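Local coordinates for putative lipoprotein (Clostridium difficile, PDB 4EXR) that is of unknown function but carries two PepSY-family (peptidase propeptide and YPEB) domains and binds a sodium ion, at residues A[115-118]-A[119-122]. Numbering follows the deposited sequence.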
loop_
_atom_site.group_PDB
_atom_site.type_symbol
_atom_site.label_atom_id
_atom_site.label_comp_id
_atom_site.label_asym_id
_atom_site.label_seq_id
_atom_site.Cartn_x
_atom_site.Cartn_y
_atom_site.Cartn_z
ATOM N N THR A 115 24.114 -17.305 -1.198
ATOM C CA THR A 115 23.689 -16.138 -1.963
ATOM C C THR A 115 22.618 -16.534 -2.966
ATOM O O THR A 115 22.478 -17.706 -3.296
ATOM C CB THR A 115 24.868 -15.517 -2.740
ATOM O OG1 THR A 115 25.334 -16.465 -3.699
ATOM C CG2 THR A 115 26.001 -15.151 -1.791
ATOM N N PRO A 116 21.842 -15.553 -3.447
ATOM C CA PRO A 116 20.850 -15.849 -4.480
ATOM C C PRO A 116 21.504 -16.438 -5.739
ATOM O O PRO A 116 20.928 -17.318 -6.381
ATOM C CB PRO A 116 20.255 -14.471 -4.787
ATOM C CG PRO A 116 20.418 -13.699 -3.519
ATOM C CD PRO A 116 21.684 -14.198 -2.886
ATOM N N GLN A 117 22.695 -15.951 -6.072
ATOM C CA GLN A 117 23.457 -16.470 -7.208
ATOM C C GLN A 117 23.725 -17.968 -7.044
ATOM O O GLN A 117 23.466 -18.766 -7.951
ATOM C CB GLN A 117 24.774 -15.703 -7.318
ATOM C CG GLN A 117 25.774 -16.303 -8.275
ATOM C CD GLN A 117 25.733 -15.645 -9.632
ATOM O OE1 GLN A 117 24.658 -15.331 -10.152
ATOM N NE2 GLN A 117 26.907 -15.416 -10.214
ATOM N N GLN A 118 24.217 -18.358 -5.873
ATOM C CA GLN A 118 24.435 -19.770 -5.585
ATOM C C GLN A 118 23.158 -20.606 -5.673
ATOM O O GLN A 118 23.176 -21.716 -6.196
ATOM C CB GLN A 118 25.114 -19.943 -4.220
ATOM C CG GLN A 118 26.581 -19.505 -4.223
ATOM C CD GLN A 118 27.159 -19.363 -2.824
ATOM O OE1 GLN A 118 26.444 -19.060 -1.870
ATOM N NE2 GLN A 118 28.466 -19.575 -2.701
ATOM N N ALA A 119 22.046 -20.084 -5.164
ATOM C CA ALA A 119 20.787 -20.820 -5.247
ATOM C C ALA A 119 20.300 -20.977 -6.691
ATOM O O ALA A 119 19.825 -22.047 -7.077
ATOM C CB ALA A 119 19.706 -20.151 -4.388
HETATM N N MSE A 120 20.405 -19.905 -7.475
HETATM C CA MSE A 120 19.995 -19.933 -8.878
HETATM C C MSE A 120 20.815 -20.937 -9.704
HETATM O O MSE A 120 20.273 -21.639 -10.566
HETATM C CB MSE A 120 20.115 -18.543 -9.505
HETATM C CG MSE A 120 19.109 -17.514 -8.994
HETATM SE SE MSE A 120 19.230 -15.812 -9.996
HETATM C CE MSE A 120 20.535 -14.832 -8.933
ATOM N N GLU A 121 22.116 -21.012 -9.435
ATOM C CA GLU A 121 22.973 -22.000 -10.112
ATOM C C GLU A 121 22.557 -23.435 -9.792
ATOM O O GLU A 121 22.519 -24.285 -10.674
ATOM C CB GLU A 121 24.441 -21.780 -9.751
ATOM C CG GLU A 121 25.040 -20.521 -10.358
ATOM C CD GLU A 121 26.381 -20.162 -9.748
ATOM O OE1 GLU A 121 26.837 -20.873 -8.820
ATOM O OE2 GLU A 121 26.974 -19.157 -10.195
ATOM N N ILE A 122 22.241 -23.703 -8.530
ATOM C CA ILE A 122 21.747 -25.017 -8.135
ATOM C C ILE A 122 20.426 -25.354 -8.837
ATOM O O ILE A 122 20.238 -26.464 -9.346
ATOM C CB ILE A 122 21.573 -25.113 -6.598
ATOM C CG1 ILE A 122 22.945 -25.207 -5.925
ATOM C CG2 ILE A 122 20.709 -26.317 -6.226
ATOM C CD1 ILE A 122 22.919 -25.047 -4.417
HETATM O O HOH W 1 25.678 -22.918 -6.243
#
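Thr115 O accepts from Ala119 N at 3.1 Å, the bond that opens the first turn of helix 116-126. As the N-cap, Thr115 also takes the Gln118 N-H on OG1 at 3.1 Å. Gln118 completes a capping box: its OE1 accepts from Thr115 N at 3.0 Å, nearly straight at the hydrogen (168°), the donor lying 23° off the plane of the amide carbonyl. With CG beside its own backbone N (chi1 -72°), the extended Gln118 chain runs back toward the helix start and delivers the amide oxygen there. Pro116 O, Gln117 O and Gln118 O accept in turn from Met120 N, Glu121 N and Ile122 N. Gln118 O serves twice, since a water also donates to it at 2.8 Å and reaches Glu121 OE1 weakly. The exposed Gln117 and Glu121 side chains cross obliquely, with Glu121 OE2 3.6 Å from Gln117 CG. The selenomethionine Met120, bent at its last torsion, curls CE back to the Pro116 carbonyl, 3.6 Å from Pro116 O, and near Pro116 CB. Pro116, Ala119 and Met120 pack this helix of the second PepSY domain against its antiparallel sheet, on Tyr145 and Ile147 of strand 142-151 and Val131 and Trp134 of strand 130-139.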